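PDB 6NYR: Crov588 from Cafeteriavirus, which is of unknown function but folds into a circular leucine-rich-repeat solenoid built largely from FNIP repeats, a shape that would suit binding to other macromolecules. Local coordinates for residues 370-375 against 392-397; 348-353 against 366-371; 11-16 against 36-41. All blocks are in the same frame, centred on the assembly; numbering follows the deposited sequence.

The three contacts join neighbouring turns of one solenoid. Contact 3 comes first along the chain, where strands 10-12 and 35-37 near the N-terminus lie parallel; contacts 2 and 1 follow far downstream, on the other side of the chain's centre. Between centres, contact 3 is about 48 Å from contact 2 and about 52 Å from contact 1, as expected for a chain that curves into a ring. The centres of contacts 1 and 2 are about 8 Å apart and the two share Asp370 and Asp371, so 348-353, 370-375 and 392-397 follow one another turn by turn. An asparagine of 348-353 bonds to 370-375, carrying the asparagine bonds of contact 1 one turn back.

Contact 1 of 3, residues 370-375 against 392-397; sequences DDFNQI and CEFNQE
Asn373 reaches from its own turn of the solenoid to the backbone of the next, with CG anti to the backbone N (chi1 -169°). Its CB lies 3.6 Å from Glu393 O, and CG passes close to the same carbonyl. Asn373 ND2 is 3.4 Å from Glu393 O, at an angle too poor for a hydrogen bond. At the tip, Asn373 OD1 takes two hydrogen bonds, from Asn395 N (2.8 Å) and Gln396 NE2 (2.9 Å). Both donors stand above the Asn373 carbonyl plane, the bond from Gln396 being the straighter (161°). Gln396 can deliver its amide because its chain bends at chi2 (-58°), crossing Asn373 at about a right angle. Glu393 N donates to Asp370 O (2.9 Å), nearly along the C=O axis. Phe372 and Phe394 lie side by side, CD2 of Phe372 3.9 Å from CD1 of Phe394, while Gln374 O meets the edge of the Phe394 ring. Asp371 OD1 and Glu393 OE2 come within 3.4 Å, a closeness that could raise the pKa of one. Asn395 OD1 in turn accepts from Asn417 N and Gln418 NE2, so the pattern recurs in the following turn: an asparagine side chain bridging successive Phe-Asn-Gln segments of the FNIP-type leucine-rich-repeat solenoid.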
ATOM      1  N   ASP A 370       5.055  19.469 -11.783  1.00 44.26           N
ATOM      2  CA  ASP A 370       4.989  20.646 -10.928  1.00 45.51           C
ATOM      3  C   ASP A 370       4.846  21.934 -11.734  1.00 45.02           C
ATOM      4  O   ASP A 370       3.957  22.750 -11.471  1.00 48.41           O
ATOM      5  CB  ASP A 370       6.242  20.726 -10.051  1.00 46.36           C
ATOM      6  CG  ASP A 370       6.245  19.714  -8.928  1.00 49.30           C
ATOM      7  OD1 ASP A 370       5.234  19.002  -8.751  1.00 49.64           O
ATOM      8  OD2 ASP A 370       7.256  19.655  -8.199  1.00 52.15           O
ATOM      9  N   ASP A 371       5.723  22.137 -12.716  1.00 43.37           N
ATOM     10  CA  ASP A 371       5.960  23.478 -13.232  1.00 48.30           C
ATOM     11  C   ASP A 371       5.099  23.864 -14.425  1.00 45.53           C
ATOM     12  O   ASP A 371       5.038  25.055 -14.757  1.00 43.46           O
ATOM     13  CB  ASP A 371       7.433  23.636 -13.632  1.00 49.97           C
ATOM     14  CG  ASP A 371       8.342  23.826 -12.441  1.00 49.95           C
ATOM     15  OD1 ASP A 371       7.829  23.886 -11.303  1.00 49.29           O
ATOM     16  OD2 ASP A 371       9.575  23.910 -12.643  1.00 49.74           O
ATOM     17  N   PHE A 372       4.461  22.909 -15.099  1.00 45.73           N
ATOM     18  CA  PHE A 372       3.725  23.258 -16.305  1.00 47.26           C
ATOM     19  C   PHE A 372       2.713  24.362 -16.017  1.00 48.91           C
ATOM     20  O   PHE A 372       1.870  24.236 -15.125  1.00 45.51           O
ATOM     21  CB  PHE A 372       2.994  22.061 -16.899  1.00 49.99           C
ATOM     22  CG  PHE A 372       2.268  22.399 -18.166  1.00 48.83           C
ATOM     23  CD1 PHE A 372       2.968  22.545 -19.355  1.00 49.89           C
ATOM     24  CD2 PHE A 372       0.899  22.606 -18.167  1.00 50.52           C
ATOM     25  CE1 PHE A 372       2.309  22.867 -20.525  1.00 51.56           C
ATOM     26  CE2 PHE A 372       0.237  22.931 -19.341  1.00 51.97           C
ATOM     27  CZ  PHE A 372       0.946  23.061 -20.516  1.00 51.12           C
ATOM     28  N   ASN A 373       2.769  25.426 -16.816  1.00 49.66           N
ATOM     29  CA  ASN A 373       1.942  26.605 -16.586  1.00 49.52           C
ATOM     30  C   ASN A 373       1.862  27.429 -17.862  1.00 48.83           C
ATOM     31  O   ASN A 373       2.212  28.612 -17.868  1.00 50.25           O
ATOM     32  CB  ASN A 373       2.527  27.419 -15.431  1.00 45.44           C
ATOM     33  CG  ASN A 373       1.594  28.499 -14.947  1.00 45.26           C
ATOM     34  OD1 ASN A 373       0.381  28.421 -15.127  1.00 45.11           O
ATOM     35  ND2 ASN A 373       2.160  29.524 -14.326  1.00 47.55           N
ATOM     36  N   GLN A 374       1.410  26.808 -18.947  1.00 48.68           N
ATOM     37  CA  GLN A 374       1.221  27.481 -20.221  1.00 49.65           C
ATOM     38  C   GLN A 374      -0.260  27.470 -20.573  1.00 52.96           C
ATOM     39  O   GLN A 374      -1.013  26.600 -20.122  1.00 53.23           O
ATOM     40  CB  GLN A 374       2.011  26.813 -21.345  1.00 48.59           C
ATOM     41  CG  GLN A 374       3.487  26.686 -21.060  1.00 48.17           C
ATOM     42  CD  GLN A 374       4.181  28.030 -20.959  1.00 47.48           C
ATOM     43  OE1 GLN A 374       3.835  28.980 -21.659  1.00 49.75           O
ATOM     44  NE2 GLN A 374       5.159  28.118 -20.071  1.00 47.66           N
ATOM     45  N   ILE A 375      -0.684  28.451 -21.369  1.00 52.64           N
ATOM     46  CA  ILE A 375      -2.062  28.463 -21.828  1.00 52.75           C
ATOM     47  C   ILE A 375      -2.285  27.247 -22.720  1.00 50.75           C
ATOM     48  O   ILE A 375      -1.397  26.843 -23.483  1.00 49.21           O
ATOM     49  CB  ILE A 375      -2.404  29.766 -22.576  1.00 58.80           C
ATOM     50  CG1 ILE A 375      -1.719  29.823 -23.939  1.00 65.75           C
ATOM     51  CG2 ILE A 375      -2.024  30.984 -21.745  1.00 56.70           C
ATOM     52  CD1 ILE A 375      -1.969  31.131 -24.699  1.00 70.00           C
ATOM     53  N   CYS A 392       1.280  21.495  -9.614  1.00 45.59           N
ATOM     54  CA  CYS A 392       1.090  22.521  -8.596  1.00 49.30           C
ATOM     55  C   CYS A 392       0.957  23.909  -9.204  1.00 48.72           C
ATOM     56  O   CYS A 392       0.190  24.741  -8.706  1.00 49.62           O
ATOM     57  CB  CYS A 392       2.262  22.554  -7.615  1.00 53.29           C
ATOM     58  SG  CYS A 392       2.913  20.971  -7.091  1.00 67.83           S
ATOM     59  N   GLU A 393       1.723  24.192 -10.254  1.00 46.76           N
ATOM     60  CA  GLU A 393       1.907  25.571 -10.685  1.00 52.19           C
ATOM     61  C   GLU A 393       1.030  25.970 -11.866  1.00 50.12           C
ATOM     62  O   GLU A 393       1.003  27.158 -12.214  1.00 52.77           O
ATOM     63  CB  GLU A 393       3.388  25.813 -11.030  1.00 54.31           C
ATOM     64  CG  GLU A 393       4.332  25.449  -9.883  1.00 54.96           C
ATOM     65  CD  GLU A 393       5.464  26.440  -9.691  1.00 59.27           C
ATOM     66  OE1 GLU A 393       5.348  27.593 -10.161  1.00 62.13           O
ATOM     67  OE2 GLU A 393       6.479  26.059  -9.068  1.00 61.78           O
ATOM     68  N   PHE A 394       0.284  25.041 -12.459  1.00 45.92           N
ATOM     69  CA  PHE A 394      -0.636  25.433 -13.514  1.00 46.30           C
ATOM     70  C   PHE A 394      -1.692  26.379 -12.951  1.00 47.78           C
ATOM     71  O   PHE A 394      -2.374  26.063 -11.971  1.00 43.06           O
ATOM     72  CB  PHE A 394      -1.318  24.225 -14.140  1.00 49.09           C
ATOM     73  CG  PHE A 394      -2.241  24.590 -15.266  1.00 49.36           C
ATOM     74  CD1 PHE A 394      -1.735  24.886 -16.521  1.00 50.59           C
ATOM     75  CD2 PHE A 394      -3.607  24.661 -15.066  1.00 50.56           C
ATOM     76  CE1 PHE A 394      -2.576  25.230 -17.562  1.00 52.15           C
ATOM     77  CE2 PHE A 394      -4.457  25.006 -16.106  1.00 52.62           C
ATOM     78  CZ  PHE A 394      -3.942  25.289 -17.353  1.00 52.42           C
ATOM     79  N   ASN A 395      -1.831  27.544 -13.581  1.00 48.33           N
ATOM     80  CA  ASN A 395      -2.768  28.564 -13.125  1.00 50.67           C
ATOM     81  C   ASN A 395      -3.123  29.474 -14.292  1.00 53.45           C
ATOM     82  O   ASN A 395      -3.048  30.701 -14.178  1.00 54.93           O
ATOM     83  CB  ASN A 395      -2.157  29.351 -11.966  1.00 52.01           C
ATOM     84  CG  ASN A 395      -3.161  30.242 -11.274  1.00 50.43           C
ATOM     85  OD1 ASN A 395      -4.371  30.048 -11.399  1.00 49.35           O
ATOM     86  ND2 ASN A 395      -2.664  31.221 -10.528  1.00 51.54           N
ATOM     87  N   GLN A 396      -3.519  28.876 -15.411  1.00 55.33           N
ATOM     88  CA  GLN A 396      -3.899  29.605 -16.610  1.00 57.23           C
ATOM     89  C   GLN A 396      -5.396  29.462 -16.850  1.00 61.33           C
ATOM     90  O   GLN A 396      -6.034  28.509 -16.394  1.00 60.98           O
ATOM     91  CB  GLN A 396      -3.135  29.091 -17.836  1.00 56.18           C
ATOM     92  CG  GLN A 396      -1.629  29.201 -17.733  1.00 53.59           C
ATOM     93  CD  GLN A 396      -1.157  30.621 -17.511  1.00 52.46           C
ATOM     94  OE1 GLN A 396      -1.678  31.562 -18.111  1.00 52.71           O
ATOM     95  NE2 GLN A 396      -0.177  30.787 -16.634  1.00 50.76           N
ATOM     96  N   GLU A 397      -5.954  30.432 -17.569  1.00 61.34           N
ATOM     97  CA  GLU A 397      -7.373  30.400 -17.885  1.00 60.05           C
ATOM     98  C   GLU A 397      -7.682  29.230 -18.812  1.00 58.45           C
ATOM     99  O   GLU A 397      -6.899  28.897 -19.705  1.00 56.86           O
ATOM    100  CB  GLU A 397      -7.806  31.712 -18.533  1.00 65.47           C
ATOM    101  CG  GLU A 397      -7.808  32.901 -17.592  1.00 69.02           C
ATOM    102  CD  GLU A 397      -8.349  34.152 -18.252  1.00 73.10           C
ATOM    103  OE1 GLU A 397      -8.133  34.321 -19.470  1.00 74.53           O
ATOM    104  OE2 GLU A 397      -9.004  34.957 -17.555  1.00 74.82           O
TER

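Contact 2 of 3, residues 348-353 against 366-371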
ATOM      1  N   ASP A 348       8.817  17.255 -13.106  1.00 41.41           N
ATOM      2  CA  ASP A 348       8.714  18.528 -12.402  1.00 44.48           C
ATOM      3  C   ASP A 348       8.946  19.711 -13.330  1.00 43.70           C
ATOM      4  O   ASP A 348       8.204  20.701 -13.281  1.00 42.67           O
ATOM      5  CB  ASP A 348       9.717  18.569 -11.248  1.00 47.66           C
ATOM      6  CG  ASP A 348       9.306  17.693 -10.090  1.00 50.79           C
ATOM      7  OD1 ASP A 348       8.119  17.325 -10.020  1.00 52.14           O
ATOM      8  OD2 ASP A 348      10.166  17.393  -9.238  1.00 55.61           O
ATOM      9  N   ASP A 349       9.954  19.626 -14.198  1.00 43.65           N
ATOM     10  CA  ASP A 349      10.452  20.800 -14.902  1.00 46.53           C
ATOM     11  C   ASP A 349       9.696  21.144 -16.182  1.00 46.25           C
ATOM     12  O   ASP A 349       9.789  22.293 -16.643  1.00 44.39           O
ATOM     13  CB  ASP A 349      11.938  20.620 -15.256  1.00 49.29           C
ATOM     14  CG  ASP A 349      12.841  20.675 -14.043  1.00 46.34           C
ATOM     15  OD1 ASP A 349      12.314  20.840 -12.923  1.00 46.02           O
ATOM     16  OD2 ASP A 349      14.075  20.556 -14.211  1.00 44.24           O
ATOM     17  N   PHE A 350       8.974  20.195 -16.776  1.00 44.83           N
ATOM     18  CA  PHE A 350       8.370  20.444 -18.079  1.00 41.90           C
ATOM     19  C   PHE A 350       7.438  21.650 -18.018  1.00 44.74           C
ATOM     20  O   PHE A 350       6.500  21.685 -17.213  1.00 40.31           O
ATOM     21  CB  PHE A 350       7.597  19.229 -18.577  1.00 44.33           C
ATOM     22  CG  PHE A 350       7.034  19.414 -19.962  1.00 42.73           C
ATOM     23  CD1 PHE A 350       7.874  19.382 -21.063  1.00 44.28           C
ATOM     24  CD2 PHE A 350       5.682  19.637 -20.163  1.00 44.56           C
ATOM     25  CE1 PHE A 350       7.375  19.557 -22.339  1.00 46.63           C
ATOM     26  CE2 PHE A 350       5.178  19.814 -21.441  1.00 47.73           C
ATOM     27  CZ  PHE A 350       6.027  19.772 -22.527  1.00 47.79           C
ATOM     28  N   ASN A 351       7.676  22.625 -18.897  1.00 46.23           N
ATOM     29  CA  ASN A 351       6.876  23.845 -18.931  1.00 46.46           C
ATOM     30  C   ASN A 351       7.014  24.528 -20.286  1.00 43.55           C
ATOM     31  O   ASN A 351       7.360  25.712 -20.356  1.00 43.61           O
ATOM     32  CB  ASN A 351       7.310  24.782 -17.802  1.00 47.76           C
ATOM     33  CG  ASN A 351       6.389  25.967 -17.647  1.00 45.91           C
ATOM     34  OD1 ASN A 351       5.247  25.940 -18.097  1.00 44.45           O
ATOM     35  ND2 ASN A 351       6.886  27.025 -17.016  1.00 46.06           N
ATOM     36  N   GLN A 352       6.760  23.786 -21.361  1.00 42.75           N
ATOM     37  CA  GLN A 352       6.776  24.321 -22.715  1.00 43.26           C
ATOM     38  C   GLN A 352       5.369  24.385 -23.297  1.00 45.19           C
ATOM     39  O   GLN A 352       4.519  23.538 -23.007  1.00 46.08           O
ATOM     40  CB  GLN A 352       7.649  23.461 -23.641  1.00 43.89           C
ATOM     41  CG  GLN A 352       9.113  23.399 -23.276  1.00 46.22           C
ATOM     42  CD  GLN A 352       9.776  24.757 -23.266  1.00 45.78           C
ATOM     43  OE1 GLN A 352       9.631  25.541 -24.202  1.00 46.48           O
ATOM     44  NE2 GLN A 352      10.500  25.048 -22.193  1.00 48.41           N
ATOM     45  N   ILE A 353       5.138  25.391 -24.147  1.00 46.92           N
ATOM     46  CA  ILE A 353       3.863  25.494 -24.841  1.00 49.27           C
ATOM     47  C   ILE A 353       3.644  24.221 -25.655  1.00 49.62           C
ATOM     48  O   ILE A 353       4.588  23.628 -26.193  1.00 46.99           O
ATOM     49  CB  ILE A 353       3.833  26.733 -25.752  1.00 55.51           C
ATOM     50  CG1 ILE A 353       4.028  28.017 -24.940  1.00 57.95           C
ATOM     51  CG2 ILE A 353       2.514  26.793 -26.523  1.00 56.30           C
ATOM     52  CD1 ILE A 353       4.351  29.240 -25.786  1.00 58.38           C
ATOM     53  N   LEU A 366      -3.238  12.093 -19.476  1.00 44.68           N
ATOM     54  CA  LEU A 366      -2.237  13.151 -19.551  1.00 47.57           C
ATOM     55  C   LEU A 366      -2.018  13.706 -18.155  1.00 45.66           C
ATOM     56  O   LEU A 366      -2.937  14.283 -17.563  1.00 46.84           O
ATOM     57  CB  LEU A 366      -2.681  14.263 -20.501  1.00 46.34           C
ATOM     58  CG  LEU A 366      -1.750  15.474 -20.605  1.00 43.43           C
ATOM     59  CD1 LEU A 366      -0.373  15.049 -21.082  1.00 42.71           C
ATOM     60  CD2 LEU A 366      -2.346  16.529 -21.523  1.00 43.88           C
ATOM     61  N   THR A 367      -0.806  13.538 -17.635  1.00 42.53           N
ATOM     62  CA  THR A 367      -0.440  14.016 -16.308  1.00 43.09           C
ATOM     63  C   THR A 367       0.709  15.003 -16.443  1.00 42.79           C
ATOM     64  O   THR A 367       1.778  14.650 -16.955  1.00 40.27           O
ATOM     65  CB  THR A 367      -0.059  12.845 -15.395  1.00 45.40           C
ATOM     66  OG1 THR A 367      -1.195  11.978 -15.247  1.00 46.13           O
ATOM     67  CG2 THR A 367       0.399  13.338 -14.037  1.00 43.17           C
ATOM     68  N   PHE A 368       0.490  16.227 -15.973  1.00 45.09           N
ATOM     69  CA  PHE A 368       1.525  17.246 -15.954  1.00 41.59           C
ATOM     70  C   PHE A 368       2.270  17.202 -14.627  1.00 41.91           C
ATOM     71  O   PHE A 368       1.788  16.657 -13.631  1.00 41.46           O
ATOM     72  CB  PHE A 368       0.941  18.647 -16.172  1.00 44.25           C
ATOM     73  CG  PHE A 368       0.513  18.917 -17.587  1.00 46.88           C
ATOM     74  CD1 PHE A 368       1.458  19.149 -18.574  1.00 46.08           C
ATOM     75  CD2 PHE A 368      -0.829  18.962 -17.928  1.00 47.61           C
ATOM     76  CE1 PHE A 368       1.071  19.404 -19.875  1.00 43.94           C
ATOM     77  CE2 PHE A 368      -1.217  19.222 -19.230  1.00 46.12           C
ATOM     78  CZ  PHE A 368      -0.266  19.443 -20.201  1.00 44.28           C
ATOM     79  N   GLY A 369       3.451  17.818 -14.618  1.00 42.24           N
ATOM     80  CA  GLY A 369       4.269  17.909 -13.432  1.00 42.04           C
ATOM     81  C   GLY A 369       4.135  19.244 -12.721  1.00 42.76           C
ATOM     82  O   GLY A 369       3.246  20.050 -12.996  1.00 43.88           O
ATOM     83  N   ASP A 370       5.055  19.469 -11.783  1.00 44.26           N
ATOM     84  CA  ASP A 370       4.989  20.646 -10.928  1.00 45.51           C
ATOM     85  C   ASP A 370       4.846  21.934 -11.734  1.00 45.02           C
ATOM     86  O   ASP A 370       3.957  22.750 -11.471  1.00 48.41           O
ATOM     87  CB  ASP A 370       6.242  20.726 -10.051  1.00 46.36           C
ATOM     88  CG  ASP A 370       6.245  19.714  -8.928  1.00 49.30           C
ATOM     89  OD1 ASP A 370       5.234  19.002  -8.751  1.00 49.64           O
ATOM     90  OD2 ASP A 370       7.256  19.655  -8.199  1.00 52.15           O
ATOM     91  N   ASP A 371       5.723  22.137 -12.716  1.00 43.37           N
ATOM     92  CA  ASP A 371       5.960  23.478 -13.232  1.00 48.30           C
ATOM     93  C   ASP A 371       5.099  23.864 -14.425  1.00 45.53           C
ATOM     94  O   ASP A 371       5.038  25.055 -14.757  1.00 43.46           O
ATOM     95  CB  ASP A 371       7.433  23.636 -13.632  1.00 49.97           C
ATOM     96  CG  ASP A 371       8.342  23.826 -12.441  1.00 49.95           C
ATOM     97  OD1 ASP A 371       7.829  23.886 -11.303  1.00 49.29           O
ATOM     98  OD2 ASP A 371       9.575  23.910 -12.643  1.00 49.74           O
TER
HETATM   99  O   HOH W   1      10.249  24.725 -15.233  1.00 32.03           O
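Asp348 and Asp370 share one first torsion, CG anti to the carbonyl carbon and beside the backbone N (chi1 -73° and -74°), and so point the same way from adjacent turns. Their carboxylates stack with planes 13° apart, and OD1 of Asp348 comes to 3.1 Å from OD2 of Asp370. Both oxygens are acceptors and form no hydrogen bond; were both groups ionised they would repel, which could favour proton uptake by one of them. Asp349 and Asp371 repeat the parallel orientation less tightly, their planes nearly parallel too. Here a water lies between the turns, giving one hydrogen to Asp349 O and the other to Asp371 OD2, at 2.8 Å from each.

The backbone is joined by Asp371 N, which donates to Asp348 O over 2.9 Å and lies in the plane of that carbonyl. Asp371 CB and CG crowd the same oxygen, CB at 3.1 Å from Asp348 O. Just before this bond, Gly369, without a side chain, lets the two backbones run close at Asp348. Asn351 lays its CG 3.3 Å from Asp371 O, while its OD1 finds its partners in Asn373 N and Gln374 NE2. On the buried side the phenylalanines meet edge to edge, Phe350 CE2 being 4.4 Å from Phe368 CE1. Phe350 also stacks on Phe346, and Phe368 on Phe372, so aromatic packing continues within and between turns. Here the partly exposed aspartates line up on one side and the buried phenylalanines on the other, in the loops after strands 343-345 and 365-367 of this FNIP-type leucine-rich-repeat solenoid.

Contact 3 of 3, residues 11-16 against 36-41; sequences LTFNNE and IEFGEK
Strands 10-12 and 35-37 pair in parallel early in the leucine-rich-repeat solenoid, with the short helix 25-28 in the connection between them. Two backbone hydrogen bonds set the register: Glu37 N donates to Leu11 O (2.8 Å), and Phe13 N to Glu37 O (3.0 Å), each nearly along the C=O axis. Farther on, a long and weak bond runs from Lys41 N to Asn15 O. Between the Phe13 and Lys41 bonds, Gly39, lacking a side chain, lies close against the backbone at Asn14 and Asn15.

The apolar contacts are buried. Phe13 and Phe38 leave the backbone with similar first torsions (chi1 -77° and -72°), and their rings are almost parallel but slid apart, centroids 5.3 Å from each other, barely overlapping. Ile36 CG2 lies beside the edge of the Phe13 ring, in its plane, and over one face of Phe38 toward the rim. Leu28 of the helix covers Leu11, Phe13 and Ile36.

Polar side chains occupy the other face of the paired strands, where Thr12 and Glu37 run alongside each other. Glu37 extends beyond CG and brings its carboxylate to the threonine hydroxyl: Thr12 OG1 donates to Glu37 OE1 over 2.9 Å, approaching from above the carboxylate plane.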
ATOM      1  N   LEU A  11      -1.142 -19.550  12.450  1.00 71.12           N
ATOM      2  CA  LEU A  11      -1.230 -19.034  13.810  1.00 70.16           C
ATOM      3  C   LEU A  11      -0.030 -18.131  14.082  1.00 73.10           C
ATOM      4  O   LEU A  11       1.120 -18.541  13.881  1.00 75.83           O
ATOM      5  CB  LEU A  11      -1.275 -20.170  14.833  1.00 67.92           C
ATOM      6  CG  LEU A  11      -1.331 -19.743  16.294  1.00 68.29           C
ATOM      7  CD1 LEU A  11      -2.015 -20.806  17.150  1.00 67.39           C
ATOM      8  CD2 LEU A  11       0.070 -19.463  16.840  1.00 67.18           C
ATOM      9  N   THR A  12      -0.295 -16.910  14.543  1.00 71.11           N
ATOM     10  CA  THR A  12       0.737 -15.930  14.852  1.00 68.09           C
ATOM     11  C   THR A  12       0.652 -15.591  16.333  1.00 70.61           C
ATOM     12  O   THR A  12      -0.381 -15.096  16.796  1.00 73.18           O
ATOM     13  CB  THR A  12       0.564 -14.665  14.004  1.00 64.74           C
ATOM     14  OG1 THR A  12       0.523 -15.012  12.614  1.00 63.25           O
ATOM     15  CG2 THR A  12       1.711 -13.689  14.249  1.00 62.77           C
ATOM     16  N   PHE A  13       1.729 -15.846  17.071  1.00 71.17           N
ATOM     17  CA  PHE A  13       1.792 -15.412  18.455  1.00 72.37           C
ATOM     18  C   PHE A  13       2.009 -13.898  18.525  1.00 72.96           C
ATOM     19  O   PHE A  13       2.314 -13.239  17.527  1.00 72.14           O
ATOM     20  CB  PHE A  13       2.906 -16.133  19.206  1.00 72.41           C
ATOM     21  CG  PHE A  13       2.571 -17.545  19.581  1.00 74.76           C
ATOM     22  CD1 PHE A  13       2.806 -18.585  18.699  1.00 75.56           C
ATOM     23  CD2 PHE A  13       2.028 -17.835  20.822  1.00 79.06           C
ATOM     24  CE1 PHE A  13       2.507 -19.888  19.049  1.00 78.04           C
ATOM     25  CE2 PHE A  13       1.723 -19.137  21.174  1.00 81.14           C
ATOM     26  CZ  PHE A  13       1.962 -20.163  20.284  1.00 80.38           C
ATOM     27  N   ASN A  14       1.842 -13.345  19.725  1.00 76.69           N
ATOM     28  CA  ASN A  14       2.064 -11.919  19.927  1.00 77.55           C
ATOM     29  C   ASN A  14       3.518 -11.586  19.629  1.00 80.22           C
ATOM     30  O   ASN A  14       4.403 -12.435  19.753  1.00 85.49           O
ATOM     31  CB  ASN A  14       1.691 -11.541  21.372  1.00 77.90           C
ATOM     32  CG  ASN A  14       1.064 -10.163  21.468  1.00 79.17           C
ATOM     33  OD1 ASN A  14      -0.134 -10.052  21.720  1.00 83.83           O
ATOM     34  ND2 ASN A  14       1.877  -9.113  21.355  1.00 73.45           N
ATOM     35  N   ASN A  15       3.766 -10.341  19.227  1.00 77.39           N
ATOM     36  CA  ASN A  15       5.149  -9.925  19.034  1.00 74.89           C
ATOM     37  C   ASN A  15       5.873  -9.773  20.360  1.00 74.97           C
ATOM     38  O   ASN A  15       7.106  -9.673  20.377  1.00 75.52           O
ATOM     39  CB  ASN A  15       5.223  -8.616  18.259  1.00 74.62           C
ATOM     40  CG  ASN A  15       6.636  -8.297  17.801  1.00 74.57           C
ATOM     41  OD1 ASN A  15       7.343  -7.513  18.437  1.00 74.60           O
ATOM     42  ND2 ASN A  15       7.064  -8.919  16.707  1.00 75.34           N
ATOM     43  N   GLU A  16       5.129  -9.772  21.467  1.00 75.24           N
ATOM     44  CA  GLU A  16       5.694  -9.693  22.806  1.00 74.21           C
ATOM     45  C   GLU A  16       5.564 -11.020  23.543  1.00 71.48           C
ATOM     46  O   GLU A  16       5.931 -11.111  24.726  1.00 67.88           O
ATOM     47  CB  GLU A  16       4.989  -8.588  23.602  1.00 78.09           C
ATOM     48  CG  GLU A  16       5.006  -7.231  22.921  1.00 78.75           C
ATOM     49  CD  GLU A  16       6.380  -6.595  22.909  1.00 80.90           C
ATOM     50  OE1 GLU A  16       7.046  -6.591  23.968  1.00 81.06           O
ATOM     51  OE2 GLU A  16       6.799  -6.104  21.837  1.00 81.88           O
ATOM     52  N   ILE A  36       3.304 -21.922  12.221  1.00 69.48           N
ATOM     53  CA  ILE A  36       3.411 -21.100  13.417  1.00 68.70           C
ATOM     54  C   ILE A  36       4.318 -19.927  13.077  1.00 68.02           C
ATOM     55  O   ILE A  36       5.391 -20.116  12.493  1.00 67.34           O
ATOM     56  CB  ILE A  36       3.967 -21.880  14.621  1.00 69.08           C
ATOM     57  CG1 ILE A  36       2.981 -22.957  15.063  1.00 69.63           C
ATOM     58  CG2 ILE A  36       4.267 -20.919  15.767  1.00 70.43           C
ATOM     59  CD1 ILE A  36       3.537 -23.897  16.113  1.00 71.37           C
ATOM     60  N   GLU A  37       3.891 -18.723  13.440  1.00 67.77           N
ATOM     61  CA  GLU A  37       4.714 -17.527  13.316  1.00 65.90           C
ATOM     62  C   GLU A  37       5.067 -17.037  14.714  1.00 68.44           C
ATOM     63  O   GLU A  37       4.177 -16.680  15.493  1.00 71.96           O
ATOM     64  CB  GLU A  37       3.995 -16.431  12.531  1.00 64.59           C
ATOM     65  CG  GLU A  37       3.900 -16.690  11.038  1.00 66.80           C
ATOM     66  CD  GLU A  37       3.288 -15.523  10.287  1.00 70.51           C
ATOM     67  OE1 GLU A  37       2.826 -14.568  10.949  1.00 71.24           O
ATOM     68  OE2 GLU A  37       3.278 -15.555   9.038  1.00 70.84           O
ATOM     69  N   PHE A  38       6.354 -17.045  15.031  1.00 66.98           N
ATOM     70  CA  PHE A  38       6.857 -16.485  16.274  1.00 66.05           C
ATOM     71  C   PHE A  38       7.348 -15.061  16.037  1.00 63.79           C
ATOM     72  O   PHE A  38       7.626 -14.651  14.906  1.00 64.77           O
ATOM     73  CB  PHE A  38       7.985 -17.347  16.839  1.00 66.15           C
ATOM     74  CG  PHE A  38       7.520 -18.663  17.400  1.00 67.60           C
ATOM     75  CD1 PHE A  38       6.873 -18.720  18.626  1.00 68.32           C
ATOM     76  CD2 PHE A  38       7.735 -19.843  16.708  1.00 68.53           C
ATOM     77  CE1 PHE A  38       6.448 -19.928  19.148  1.00 68.08           C
ATOM     78  CE2 PHE A  38       7.311 -21.056  17.226  1.00 69.00           C
ATOM     79  CZ  PHE A  38       6.665 -21.097  18.447  1.00 68.81           C
ATOM     80  N   GLY A  39       7.442 -14.302  17.125  1.00 65.11           N
ATOM     81  CA  GLY A  39       7.753 -12.891  17.031  1.00 66.87           C
ATOM     82  C   GLY A  39       9.099 -12.503  17.601  1.00 69.62           C
ATOM     83  O   GLY A  39      10.017 -13.325  17.676  1.00 70.96           O
ATOM     84  N   GLU A  40       9.222 -11.240  18.016  1.00 69.26           N
ATOM     85  CA  GLU A  40      10.507 -10.730  18.472  1.00 67.02           C
ATOM     86  C   GLU A  40      10.919 -11.373  19.790  1.00 65.73           C
ATOM     87  O   GLU A  40      12.046 -11.860  19.931  1.00 64.90           O
ATOM     88  CB  GLU A  40      10.433  -9.209  18.636  1.00 68.85           C
ATOM     89  CG  GLU A  40      11.782  -8.519  18.755  1.00 68.72           C
ATOM     90  CD  GLU A  40      11.664  -7.013  18.925  1.00 70.28           C
ATOM     91  OE1 GLU A  40      10.581  -6.533  19.329  1.00 70.73           O
ATOM     92  OE2 GLU A  40      12.659  -6.304  18.656  1.00 70.77           O
ATOM     93  N   LYS A  41      10.012 -11.402  20.762  1.00 65.93           N
ATOM     94  CA  LYS A  41      10.390 -11.695  22.136  1.00 67.77           C
ATOM     95  C   LYS A  41      10.423 -13.179  22.473  1.00 69.17           C
ATOM     96  O   LYS A  41      10.993 -13.542  23.508  1.00 71.82           O
ATOM     97  CB  LYS A  41       9.432 -10.982  23.100  1.00 67.59           C
ATOM     98  CG  LYS A  41       9.552  -9.463  23.088  1.00 69.62           C
ATOM     99  CD  LYS A  41      10.870  -9.008  23.705  1.00 73.79           C
ATOM    100  CE  LYS A  41      10.941  -7.490  23.829  1.00 77.71           C
ATOM    101  NZ  LYS A  41      12.180  -7.044  24.532  1.00 79.25           N
TER